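Local coordinates for protein SmhB (Serratia marcescens, PDB 6ZZ5) that probably serves as the B component of a tripartite alpha-pore-forming toxin, captured here as the soluble, largely helical monomer, at residues A[248-251]-A[252-256]; A[290-293]-A[294-297]; A[319-322]-A[323-327]; A[171-174]-A[175-179]; A[302-306]-A[307-311]. All coordinates share one frame; numbering follows the deposited sequence. Where two conformers were deposited one is given.

Contact 1 of 5, residues A[248-251]-A[252-256]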
loop_
_atom_site.group_PDB
_atom_site.type_symbol
_atom_site.label_atom_id
_atom_site.label_comp_id
_atom_site.label_asym_id
_atom_site.label_seq_id
_atom_site.Cartn_x
_atom_site.Cartn_y
_atom_site.Cartn_z
ATOM N N SER A 248 -12.421 -18.039 21.865
ATOM C CA SER A 248 -12.949 -17.265 23.028
ATOM C C SER A 248 -12.740 -18.045 24.353
ATOM O O SER A 248 -13.181 -17.549 25.383
ATOM C CB SER A 248 -14.394 -16.847 22.792
ATOM O OG SER A 248 -15.288 -17.948 22.932
ATOM N N GLN A 249 -12.100 -19.226 24.360
ATOM C CA GLN A 249 -11.665 -19.905 25.620
ATOM C C GLN A 249 -10.368 -19.258 26.131
ATOM O O GLN A 249 -10.076 -19.463 27.322
ATOM C CB GLN A 249 -11.529 -21.434 25.500
ATOM C CG GLN A 249 -10.264 -21.933 24.805
ATOM C CD GLN A 249 -10.426 -22.033 23.305
ATOM O OE1 GLN A 249 -11.194 -21.302 22.682
ATOM N NE2 GLN A 249 -9.699 -22.951 22.708
ATOM N N LEU A 250 -9.634 -18.501 25.301
ATOM C CA LEU A 250 -8.348 -17.848 25.679
ATOM C C LEU A 250 -8.611 -16.667 26.642
ATOM O O LEU A 250 -9.688 -16.051 26.579
ATOM C CB LEU A 250 -7.674 -17.376 24.382
ATOM C CG LEU A 250 -6.147 -17.370 24.320
ATOM C CD1 LEU A 250 -5.535 -18.733 24.623
ATOM C CD2 LEU A 250 -5.700 -16.903 22.944
ATOM N N ASN A 251 -7.633 -16.319 27.475
ATOM C CA ASN A 251 -7.721 -15.168 28.401
ATOM C C ASN A 251 -8.014 -13.903 27.561
ATOM O O ASN A 251 -7.365 -13.683 26.530
ATOM C CB ASN A 251 -6.472 -15.048 29.272
ATOM C CG ASN A 251 -6.460 -13.765 30.088
ATOM O OD1 ASN A 251 -6.129 -12.698 29.547
ATOM N ND2 ASN A 251 -6.833 -13.842 31.376
ATOM N N SER A 252 -8.973 -13.083 28.001
ATOM C CA SER A 252 -9.458 -11.899 27.267
ATOM C C SER A 252 -8.320 -10.903 26.985
ATOM O O SER A 252 -8.300 -10.298 25.895
ATOM C CB SER A 252 -10.550 -11.266 28.046
ATOM O OG SER A 252 -11.760 -11.926 27.751
ATOM N N GLU A 253 -7.429 -10.686 27.950
ATOM C CA GLU A 253 -6.364 -9.663 27.820
ATOM C C GLU A 253 -5.308 -10.218 26.854
ATOM O O GLU A 253 -4.735 -9.460 26.080
ATOM C CB GLU A 253 -5.804 -9.324 29.205
ATOM C CG GLU A 253 -6.760 -8.512 30.048
ATOM C CD GLU A 253 -8.018 -9.225 30.496
ATOM O OE1 GLU A 253 -7.878 -10.311 31.141
ATOM O OE2 GLU A 253 -9.132 -8.701 30.179
ATOM N N VAL A 254 -5.064 -11.523 26.897
ATOM C CA VAL A 254 -4.147 -12.178 25.951
ATOM C C VAL A 254 -4.705 -11.972 24.543
ATOM O O VAL A 254 -3.901 -11.750 23.656
ATOM C CB VAL A 254 -3.950 -13.660 26.274
ATOM C CG1 VAL A 254 -3.221 -14.357 25.134
ATOM C CG2 VAL A 254 -3.204 -13.827 27.587
ATOM N N LEU A 255 -5.991 -12.217 24.343
ATOM C CA LEU A 255 -6.647 -12.099 23.014
ATOM C C LEU A 255 -6.377 -10.696 22.462
ATOM O O LEU A 255 -6.030 -10.571 21.299
ATOM C CB LEU A 255 -8.158 -12.322 23.165
ATOM C CG LEU A 255 -8.877 -13.294 22.233
ATOM C CD1 LEU A 255 -7.986 -14.443 21.803
ATOM C CD2 LEU A 255 -10.131 -13.877 22.925
ATOM N N VAL A 256 -6.660 -9.671 23.250
ATOM C CA VAL A 256 -6.393 -8.266 22.865
ATOM C C VAL A 256 -4.906 -8.116 22.512
ATOM O O VAL A 256 -4.603 -7.551 21.442
ATOM C CB VAL A 256 -6.858 -7.317 23.972
ATOM C CG1 VAL A 256 -6.390 -5.910 23.723
ATOM C CG2 VAL A 256 -8.379 -7.386 24.136
#
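Asn251 OD1 accepts from two main-chain N-H groups in the first turn of helix 252-300. The sounder bond comes from Val254 N, 3.1 Å from Asn251 OD1, with an N-H...O angle of 158° and the donor in the carbonyl plane, on a lone pair. Glu253 N lies 2.9 Å from Asn251 OD1, but its N-H is poorly aimed and the bond is weak. The Asn251 amide can turn back over the helix start because its CG stands anti to the backbone N (chi1 172°). Asn251 CB also touches Val254 CG2 at 3.9 Å. Asn251 is thus the N-cap, and its own carbonyl O takes Leu255 N at 3.0 Å as the first main-chain bond of the helix. Just before the cap, Leu250 CD2 meets Leu255 CD1 at 3.5 Å. A contact between the residue before the N-cap and the fourth residue of the helix is a hydrophobic staple, here with Val254 CG1 joining at 4.2 Å from Leu250 CD2. Leu250 and Val254 cross at about a right angle. Beside the cap, the Glu253 chain bends at chi2 and brings its carboxylate almost perpendicular to the Asn251 amide, the planes 82° apart; Glu253 OE1 and Asn251 OD1 are two acceptors 3.4 Å apart, with no bond between them. Farther out, Val158 and Leu162 of helix 156-184 pack on Leu250, Leu162 also reaches Leu255, and Leu148 of helix 99-151 lies on Val254. Phe37 and Phe40, from a loop, back Glu253.

Contact 2 of 5, residues A[290-293]-A[294-297]. With EDO (1,2-ethanediol), chain J; EDO (1,2-ethanediol), chain I.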
loop_
_atom_site.group_PDB
_atom_site.type_symbol
_atom_site.label_atom_id
_atom_site.label_comp_id
_atom_site.label_asym_id
_atom_site.label_seq_id
_atom_site.Cartn_x
_atom_site.Cartn_y
_atom_site.Cartn_z
ATOM N N SER A 290 18.367 3.880 -18.840
ATOM C CA SER A 290 19.322 3.042 -19.608
ATOM C C SER A 290 19.032 3.165 -21.103
ATOM O O SER A 290 20.006 3.332 -21.894
ATOM C CB SER A 290 19.266 1.611 -19.191
ATOM O OG SER A 290 19.917 1.444 -17.959
ATOM N N GLU A 291 17.754 3.079 -21.477
ATOM C CA GLU A 291 17.396 3.224 -22.899
ATOM C C GLU A 291 17.822 4.622 -23.380
ATOM O O GLU A 291 18.449 4.727 -24.489
ATOM C CB GLU A 291 15.926 2.947 -23.179
ATOM C CG GLU A 291 15.658 2.970 -24.675
ATOM C CD GLU A 291 14.263 2.677 -25.225
ATOM O OE1 GLU A 291 13.445 1.992 -24.549
ATOM O OE2 GLU A 291 14.000 3.124 -26.374
ATOM N N LEU A 292 17.458 5.670 -22.666
ATOM C CA LEU A 292 17.698 7.045 -23.161
ATOM C C LEU A 292 19.200 7.292 -23.257
ATOM O O LEU A 292 19.634 7.986 -24.213
ATOM C CB LEU A 292 17.045 8.045 -22.201
ATOM C CG LEU A 292 15.528 8.008 -22.215
ATOM C CD1 LEU A 292 15.020 8.864 -21.063
ATOM C CD2 LEU A 292 15.023 8.574 -23.549
ATOM N N GLU A 293 19.978 6.812 -22.277
ATOM C CA GLU A 293 21.453 6.943 -22.294
ATOM C C GLU A 293 22.020 6.180 -23.495
ATOM O O GLU A 293 22.912 6.714 -24.142
ATOM C CB GLU A 293 22.090 6.455 -20.989
ATOM C CG GLU A 293 21.865 7.446 -19.854
ATOM C CD GLU A 293 22.108 6.948 -18.434
ATOM O OE1 GLU A 293 22.587 5.825 -18.293
ATOM O OE2 GLU A 293 21.781 7.702 -17.468
ATOM N N THR A 294 21.510 4.985 -23.783
ATOM C CA THR A 294 21.968 4.185 -24.942
ATOM C C THR A 294 21.689 4.923 -26.259
ATOM O O THR A 294 22.601 4.938 -27.146
ATOM C CB THR A 294 21.406 2.765 -24.897
ATOM O OG1 THR A 294 21.803 2.277 -23.622
ATOM C CG2 THR A 294 22.029 1.864 -25.941
ATOM N N LEU A 295 20.509 5.494 -26.413
ATOM C CA LEU A 295 20.168 6.282 -27.616
ATOM C C LEU A 295 21.183 7.410 -27.789
ATOM O O LEU A 295 21.674 7.630 -28.932
ATOM C CB LEU A 295 18.738 6.810 -27.510
ATOM C CG LEU A 295 17.640 5.734 -27.533
ATOM C CD1 LEU A 295 16.309 6.350 -27.167
ATOM C CD2 LEU A 295 17.524 5.027 -28.882
ATOM N N ASN A 296 21.459 8.145 -26.713
ATOM C CA ASN A 296 22.371 9.323 -26.700
ATOM C C ASN A 296 23.774 8.900 -27.158
ATOM O O ASN A 296 24.300 9.494 -28.071
ATOM C CB ASN A 296 22.398 9.969 -25.302
ATOM C CG ASN A 296 23.035 11.345 -25.360
ATOM O OD1 ASN A 296 23.392 11.819 -26.425
ATOM N ND2 ASN A 296 23.036 12.053 -24.259
ATOM N N ALA A 297 24.336 7.849 -26.558
ATOM C CA ALA A 297 25.655 7.277 -26.914
ATOM C C ALA A 297 25.644 6.790 -28.372
ATOM O O ALA A 297 26.600 7.102 -29.137
ATOM C CB ALA A 297 26.046 6.160 -25.921
HETATM C C1 EDO J . 10.634 0.341 -27.583
HETATM O O1 EDO J . 9.419 0.302 -26.848
HETATM C C2 EDO J . 11.759 0.671 -26.695
HETATM O O2 EDO J . 11.352 1.576 -25.681
HETATM C C1 EDO I . 11.655 5.950 -26.198
HETATM O O1 EDO I . 11.332 4.615 -26.553
HETATM C C2 EDO I . 11.860 6.092 -24.743
HETATM O O2 EDO I . 10.689 5.776 -24.014
#
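Thr294 OG1 donates to Ser290 O at 2.7 Å, joining its own backbone N, which reaches the same oxygen at 2.9 Å. The two donors arrive from opposite faces of the Ser290 carbonyl plane, so the oxygen is clasped between them. With OG1 beside the backbone N (chi1 -55°), the Thr294 hydroxyl lies back along the helix toward the preceding turn. This is a stretch near the C-terminal end of the long helix 252-300, whose remaining main-chain bonds here run from Leu295, Asn296 and Ala297 back to Glu291, Leu292 and Glu293. The tight side is the one turned into the bundle. There Leu295 CG sits 3.3 Å from Glu291 O, and Leu295 CD1 comes within 4.4 Å of Leu292 CD2, a modest apolar touch between two buried leucines. Ser110 and Ala113 of helix 99-151 pack on Leu292, while Phe308 and Leu312 of helix 306-319 pack on Leu295. The Glu291 side is looser: its extended chain, CG anti to N at chi1 -174°, carries the carboxylate away from the helix toward two 1,2-ethanediol molecules, probably from the crystallisation liquor. One of them donates through O1 (chain I) to Glu291 OE2 at 3.1 Å; the approach of the other to OE1 is too short to be trusted in detail. Glu293 likewise leaves the turn, making a long, weak ion pair with Lys114. The chemistry implies a division of labour: Thr294 satisfies its hydroxyl within its own helix, whereas in this crystal the Glu291 carboxylate meets small diols, consistent with a side open to small polar molecules.

Contact 3 of 5, residues A[319-322]-A[323-327]; sequences TSVT and KVLDG
Val321 O accepts Leu325 N at 2.9 Å, with an N-H...O angle of 168°. This belongs to the opening turn of helix 321-336, which follows helix 306-319 with hardly a break in the chain. Asp326 N repeats the pattern on Thr322 O, also at 2.9 Å. Two residues before the Leu325 bond, a water stands between Lys323 N and Thr319 O: it accepts from Lys323 N at 2.9 Å and donates to Thr319 O at 3.0 Å, so solvent bridges the two main-chain groups where the chain changes from one helix to the next. Along the buried face Val321 and Leu325 lie side by side, pointing the same way. Val321 CG1, anti to its own backbone N at chi1 174°, touches Leu325 CD1 at 3.9 Å. Gln86 and Asn87 of helix 44-92 pack on Val321, Asn87 also reaches Leu325, and Ile79 of the same helix meets Val324. On the exposed face Thr322 and Asp326 also run side by side, with Thr322 CG2 4.0 Å from Asp326 OD2; a methyl group rather than a hydroxyl therefore faces the carboxylate. Val324 turns CG2 toward the preceding turn, 3.4 Å from Ser320 O. Lys323 is bent at chi3 and folds back along the helix toward its start, while Leu6 of helix 4-30 touches both it and Ser320. The fold of the lysine chain leaves Lys323 CE 3.3 Å from Ser320 OG.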
loop_
_atom_site.group_PDB
_atom_site.type_symbol
_atom_site.label_atom_id
_atom_site.label_comp_id
_atom_site.label_asym_id
_atom_site.label_seq_id
_atom_site.Cartn_x
_atom_site.Cartn_y
_atom_site.Cartn_z
ATOM N N THR A 319 1.730 5.019 -29.624
ATOM C CA THR A 319 1.518 3.590 -29.245
ATOM C C THR A 319 1.187 3.460 -27.757
ATOM O O THR A 319 0.048 3.157 -27.505
ATOM C CB THR A 319 2.680 2.674 -29.676
ATOM O OG1 THR A 319 3.888 3.114 -29.085
ATOM C CG2 THR A 319 2.829 2.628 -31.166
ATOM N N SER A 320 2.101 3.655 -26.804
ATOM C CA SER A 320 1.756 3.348 -25.390
ATOM C C SER A 320 1.800 4.599 -24.506
ATOM O O SER A 320 1.563 4.443 -23.290
ATOM C CB SER A 320 2.573 2.199 -24.831
ATOM O OG SER A 320 1.965 1.697 -23.641
ATOM N N VAL A 321 2.036 5.819 -25.042
ATOM C CA VAL A 321 2.212 6.965 -24.113
ATOM C C VAL A 321 0.832 7.421 -23.616
ATOM O O VAL A 321 0.694 7.765 -22.433
ATOM C CB VAL A 321 3.073 8.068 -24.719
ATOM C CG1 VAL A 321 3.102 9.264 -23.828
ATOM C CG2 VAL A 321 4.468 7.500 -24.995
ATOM N N THR A 322 -0.185 7.350 -24.434
ATOM C CA THR A 322 -1.497 7.925 -24.089
ATOM C C THR A 322 -2.082 7.139 -22.907
ATOM O O THR A 322 -2.658 7.746 -22.004
ATOM C CB THR A 322 -2.431 7.941 -25.298
ATOM O OG1 THR A 322 -1.885 8.944 -26.175
ATOM C CG2 THR A 322 -3.821 8.313 -24.868
ATOM N N LYS A 323 -1.890 5.835 -22.906
ATOM C CA LYS A 323 -2.419 4.971 -21.828
ATOM C C LYS A 323 -1.713 5.332 -20.507
ATOM O O LYS A 323 -2.365 5.452 -19.478
ATOM C CB LYS A 323 -2.255 3.513 -22.260
ATOM C CG LYS A 323 -2.515 2.459 -21.175
ATOM C CD LYS A 323 -2.266 1.041 -21.692
ATOM C CE LYS A 323 -0.829 0.883 -22.165
ATOM N NZ LYS A 323 -0.500 -0.508 -22.543
ATOM N N VAL A 324 -0.411 5.554 -20.516
ATOM C CA VAL A 324 0.328 5.927 -19.311
ATOM C C VAL A 324 -0.140 7.302 -18.855
ATOM O O VAL A 324 -0.386 7.485 -17.622
ATOM C CB VAL A 324 1.845 5.855 -19.492
ATOM C CG1 VAL A 324 2.507 6.277 -18.212
ATOM C CG2 VAL A 324 2.248 4.453 -19.918
ATOM N N LEU A 325 -0.269 8.266 -19.755
ATOM C CA LEU A 325 -0.711 9.619 -19.337
ATOM C C LEU A 325 -2.137 9.578 -18.727
ATOM O O LEU A 325 -2.365 10.206 -17.665
ATOM C CB LEU A 325 -0.634 10.586 -20.529
ATOM C CG LEU A 325 0.797 11.030 -20.900
ATOM C CD1 LEU A 325 0.755 11.890 -22.134
ATOM C CD2 LEU A 325 1.520 11.764 -19.757
ATOM N N ASP A 326 -3.072 8.896 -19.373
ATOM C CA ASP A 326 -4.448 8.679 -18.835
ATOM C C ASP A 326 -4.344 8.091 -17.411
ATOM O O ASP A 326 -5.069 8.567 -16.512
ATOM C CB ASP A 326 -5.247 7.741 -19.740
ATOM C CG ASP A 326 -5.689 8.338 -21.058
ATOM O OD1 ASP A 326 -5.508 9.554 -21.246
ATOM O OD2 ASP A 326 -6.302 7.600 -21.860
ATOM N N GLY A 327 -3.512 7.077 -17.230
ATOM C CA GLY A 327 -3.302 6.409 -15.923
ATOM C C GLY A 327 -2.844 7.395 -14.882
ATOM O O GLY A 327 -3.384 7.391 -13.770
HETATM O O HOH W 1 -1.643 4.531 -25.490
#

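Contact 4 of 5, residues A[171-174]-A[175-179]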
loop_
_atom_site.group_PDB
_atom_site.type_symbol
_atom_site.label_atom_id
_atom_site.label_comp_id
_atom_site.label_asym_id
_atom_site.label_seq_id
_atom_site.Cartn_x
_atom_site.Cartn_y
_atom_site.Cartn_z
ATOM N N ALA A 171 -3.517 -13.509 5.107
ATOM C CA ALA A 171 -3.073 -13.665 3.716
ATOM C C ALA A 171 -4.261 -13.534 2.750
ATOM O O ALA A 171 -4.141 -12.907 1.713
ATOM C CB ALA A 171 -2.354 -14.994 3.550
ATOM N N ALA A 172 -5.380 -14.171 3.047
ATOM C CA ALA A 172 -6.594 -14.139 2.219
ATOM C C ALA A 172 -7.155 -12.706 2.219
ATOM O O ALA A 172 -7.579 -12.195 1.202
ATOM C CB ALA A 172 -7.567 -15.160 2.754
ATOM N N ILE A 173 -7.233 -12.070 3.359
ATOM C CA ILE A 173 -7.830 -10.710 3.467
ATOM C C ILE A 173 -6.951 -9.760 2.666
ATOM O O ILE A 173 -7.498 -9.001 1.829
ATOM C CB ILE A 173 -7.963 -10.250 4.927
ATOM C CG1 ILE A 173 -8.935 -11.169 5.671
ATOM C CG2 ILE A 173 -8.420 -8.782 4.965
ATOM C CD1 ILE A 173 -8.990 -10.900 7.176
ATOM N N ASP A 174 -5.639 -9.820 2.919
ATOM C CA ASP A 174 -4.644 -8.956 2.216
ATOM C C ASP A 174 -4.826 -9.131 0.685
ATOM O O ASP A 174 -4.909 -8.124 -0.030
ATOM C CB ASP A 174 -3.232 -9.291 2.638
ATOM C CG ASP A 174 -2.782 -8.864 4.030
ATOM O OD1 ASP A 174 -3.552 -8.168 4.751
ATOM O OD2 ASP A 174 -1.659 -9.310 4.409
ATOM N N GLY A 175 -4.867 -10.369 0.196
ATOM C CA GLY A 175 -5.137 -10.744 -1.209
ATOM C C GLY A 175 -6.432 -10.205 -1.766
ATOM O O GLY A 175 -6.419 -9.672 -2.899
ATOM N N ALA A 176 -7.541 -10.344 -1.029
ATOM C CA ALA A 176 -8.857 -9.880 -1.462
ATOM C C ALA A 176 -8.780 -8.365 -1.627
ATOM O O ALA A 176 -9.216 -7.830 -2.684
ATOM C CB ALA A 176 -9.919 -10.304 -0.488
ATOM N N ILE A 177 -8.265 -7.672 -0.632
ATOM C CA ILE A 177 -8.182 -6.190 -0.685
ATOM C C ILE A 177 -7.280 -5.759 -1.844
ATOM O O ILE A 177 -7.695 -4.843 -2.591
ATOM C CB ILE A 177 -7.711 -5.635 0.659
ATOM C CG1 ILE A 177 -8.791 -5.903 1.718
ATOM C CG2 ILE A 177 -7.327 -4.155 0.518
ATOM C CD1 ILE A 177 -8.430 -5.429 3.082
ATOM N N ALA A 178 -6.112 -6.385 -2.009
ATOM C CA ALA A 178 -5.142 -6.032 -3.083
ATOM C C ALA A 178 -5.875 -6.094 -4.430
ATOM O O ALA A 178 -5.782 -5.098 -5.159
ATOM C CB ALA A 178 -3.924 -6.922 -3.038
ATOM N N GLY A 179 -6.647 -7.159 -4.686
ATOM C CA GLY A 179 -7.383 -7.404 -5.936
ATOM C C GLY A 179 -8.516 -6.393 -6.100
ATOM O O GLY A 179 -8.744 -5.925 -7.213
#
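Ile177 N meets the flat peptide carbonyl of Ile173 nearly in line with its C=O direction, 2.9 Å from Ile173 O and with an N-H...O angle of 172°. Gly175 N instead comes to Ala171 O tilted well out of the carbonyl plane, and Ala176 N to Ala172 O and Ala178 N to Asp174 O are tilted less. These four are the regular bonds of an alpha-helix, here within helix 156-184. Side-chain carbons also crowd the carbonyls: Ile177 CG1 stands 3.4 Å from Ile173 O, and Ala178 CB 3.4 Å from Asp174 O. The apolar link is Ile173 CG2 to Ile177 CD1, 3.8 Å apart. Both isoleucines set CG1 beside the backbone N (chi1 -64° and -67°); with these matching torsions and a spacing of one turn, they lie side by side, pointing the same way. This pair forms the inward ridge of the helix. Ser236, Leu237 and Arg240 of helix 230-245 pack on Ile173, and Leu233 on Ile177; Ile216 and Met218 of strand 216-221 also touch Ile177, so the ridge runs from helical bundle to sheet. The neighbouring flank is polar at Asp174, which meets Thr269 and Gln270 of helix 252-300. The outer flank carries small residues, among them Ala171, Ala172 and Gly175, which in the crystal touch a neighbouring molecule. The chemistry is therefore lopsided: branched aliphatic carbon faces the protein, small residues face outward, and main-chain bonds alone supply the polar links between the two turns.

Contact 5 of 5, residues A[302-306]-A[307-311]; sequences GIIDD and SFLRQ. With SO4 (sulfate ion), chain D.
Ile304 and Asp305 both hold their first branch between backbone N and carbonyl carbon, the crowded position (chi1 64° and 67°), and these torsions send the two side chains to opposite tasks at the start of helix 306-319. Asp305 OD1 swings back to accept Phe308 N at 3.1 Å, met nearly along its C-O axis. Asp305 O adds only weak bonds, from Phe308 N and Leu309 N. Ile304 instead lies over one face of the Phe308 ring, which its CG2 approaches to 3.9 Å from the centroid, 13° off the normal, a CH-pi contact offset toward the rim. Ile304 CD1 reaches Phe308 CD2 at 3.8 Å and continues to Leu309 CD2 at 4.2 Å. One residue on, Asp306 O takes Arg310 N at 2.9 Å, and the Arg310 chain, bent at chi3, brings the guanidinium round so that one face lies against Asp306 CB and C. The guanidinium edge grips a sulfate, probably from the crystallisation liquor: Arg310 NH2 donates to sulfate O3 at 2.7 Å, almost straight, and Arg310 NH1 to sulfate O1 at 3.2 Å. The anion sits near the helix start, whose dipole should help hold it. Trp102 of helix 99-151 packs on Asp306 and Leu309, and Leu299 of helix 252-300 on the same two. Gly302, with positive phi, ends helix 252-300 in a Schellman motif, and the chain then reopens as a helix with Asp305 as N-cap and Ile304 to Leu309 as hydrophobic staple: a tight helix-to-helix turn closed at both ends.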
loop_
_atom_site.group_PDB
_atom_site.type_symbol
_atom_site.label_atom_id
_atom_site.label_comp_id
_atom_site.label_asym_id
_atom_site.label_seq_id
_atom_site.Cartn_x
_atom_site.Cartn_y
_atom_site.Cartn_z
ATOM N N GLY A 302 27.301 7.596 -34.110
ATOM C CA GLY A 302 26.876 7.310 -35.504
ATOM C C GLY A 302 26.372 5.856 -35.689
ATOM O O GLY A 302 26.166 5.434 -36.820
ATOM N N ILE A 303 26.057 5.143 -34.623
ATOM C CA ILE A 303 25.439 3.795 -34.701
ATOM C C ILE A 303 23.946 3.917 -35.036
ATOM O O ILE A 303 23.430 3.032 -35.722
ATOM C CB ILE A 303 25.717 3.015 -33.406
ATOM C CG1 ILE A 303 27.201 2.646 -33.290
ATOM C CG2 ILE A 303 24.844 1.782 -33.322
ATOM C CD1 ILE A 303 27.614 2.221 -31.906
ATOM N N ILE A 304 23.249 4.941 -34.545
ATOM C CA ILE A 304 21.904 5.311 -35.038
ATOM C C ILE A 304 21.988 6.724 -35.598
ATOM O O ILE A 304 22.997 7.427 -35.348
ATOM C CB ILE A 304 20.837 5.215 -33.942
ATOM C CG1 ILE A 304 21.104 6.225 -32.816
ATOM C CG2 ILE A 304 20.679 3.754 -33.478
ATOM C CD1 ILE A 304 20.085 6.187 -31.732
ATOM N N ASP A 305 20.987 7.104 -36.379
ATOM C CA ASP A 305 20.901 8.446 -37.010
ATOM C C ASP A 305 19.572 9.133 -36.612
ATOM O O ASP A 305 18.757 8.544 -35.846
ATOM C CB ASP A 305 21.176 8.294 -38.505
ATOM C CG ASP A 305 20.115 7.530 -39.260
ATOM O OD1 ASP A 305 19.079 7.177 -38.645
ATOM O OD2 ASP A 305 20.390 7.201 -40.449
ATOM N N ASP A 306 19.350 10.348 -37.095
ATOM C CA ASP A 306 18.130 11.122 -36.749
ATOM C C ASP A 306 16.897 10.401 -37.261
ATOM O O ASP A 306 15.864 10.472 -36.625
ATOM C CB ASP A 306 18.231 12.540 -37.314
ATOM C CG ASP A 306 19.307 13.349 -36.598
ATOM O OD1 ASP A 306 19.866 12.842 -35.658
ATOM O OD2 ASP A 306 19.554 14.487 -36.972
ATOM N N SER A 307 16.992 9.713 -38.390
ATOM C CA SER A 307 15.837 8.984 -38.959
ATOM C C SER A 307 15.353 7.904 -37.976
ATOM O O SER A 307 14.138 7.756 -37.783
ATOM C CB SER A 307 16.199 8.418 -40.306
ATOM O OG SER A 307 15.054 7.840 -40.852
ATOM N N PHE A 308 16.281 7.225 -37.307
ATOM C CA PHE A 308 15.957 6.176 -36.322
ATOM C C PHE A 308 15.155 6.825 -35.191
ATOM O O PHE A 308 14.144 6.301 -34.731
ATOM C CB PHE A 308 17.243 5.555 -35.796
ATOM C CG PHE A 308 17.001 4.473 -34.800
ATOM C CD1 PHE A 308 16.834 3.166 -35.227
ATOM C CD2 PHE A 308 16.999 4.747 -33.443
ATOM C CE1 PHE A 308 16.649 2.136 -34.313
ATOM C CE2 PHE A 308 16.806 3.717 -32.529
ATOM C CZ PHE A 308 16.617 2.412 -32.960
ATOM N N LEU A 309 15.622 7.971 -34.729
ATOM C CA LEU A 309 14.994 8.677 -33.577
ATOM C C LEU A 309 13.627 9.254 -33.973
ATOM O O LEU A 309 12.698 9.175 -33.161
ATOM C CB LEU A 309 15.943 9.761 -33.086
ATOM C CG LEU A 309 17.185 9.215 -32.379
ATOM C CD1 LEU A 309 18.214 10.312 -32.256
ATOM C CD2 LEU A 309 16.805 8.642 -31.016
ATOM N N ARG A 310 13.501 9.788 -35.184
ATOM C CA ARG A 310 12.166 10.186 -35.678
ATOM C C ARG A 310 11.204 8.991 -35.591
ATOM O O ARG A 310 10.119 9.169 -35.004
ATOM C CB ARG A 310 12.282 10.787 -37.069
ATOM C CG ARG A 310 13.087 12.068 -37.077
ATOM C CD ARG A 310 12.882 12.895 -38.342
ATOM N NE ARG A 310 13.799 12.384 -39.310
ATOM C CZ ARG A 310 14.988 12.896 -39.644
ATOM N NH1 ARG A 310 15.458 14.029 -39.146
ATOM N NH2 ARG A 310 15.716 12.248 -40.519
ATOM N N GLN A 311 11.592 7.828 -36.134
ATOM C CA GLN A 311 10.755 6.598 -36.136
ATOM C C GLN A 311 10.392 6.267 -34.686
ATOM O O GLN A 311 9.196 6.023 -34.381
ATOM C CB GLN A 311 11.470 5.412 -36.812
ATOM C CG GLN A 311 10.629 4.143 -37.045
ATOM C CD GLN A 311 10.264 3.271 -35.843
ATOM O OE1 GLN A 311 11.050 3.109 -34.884
ATOM N NE2 GLN A 311 9.045 2.705 -35.866
HETATM S S SO4 D . 19.029 14.197 -40.885
HETATM O O1 SO4 D . 18.516 14.798 -39.670
HETATM O O2 SO4 D . 19.060 15.174 -41.930
HETATM O O3 SO4 D . 18.181 13.107 -41.267
HETATM O O4 SO4 D . 20.350 13.682 -40.647
#

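Along the chain the order is contact 4, 1, 2, 5, 3. Contacts 1 and 2 sit near the two ends of the same long helix 252-300, their centres 61 Å apart and on opposite sides of the chain's centre. Contact 5 caps the turn out of that helix; its centre is about 12 Å from that of contact 2, and Leu295 O touches Ile304 CD1 at 3.5 Å. Contact 3 opens helix 321-336. Its centre lies about 24 Å from the centre of contact 5 and 22 Å from that of contact 2. Contact 4, on helix 156-184, lies nearest the chain's centre, its own centre about 26 Å from that of contact 1. Together they trace an elongated helical bundle with a small sheet, consistent with a haemolytic-enterotoxin-type soluble toxin.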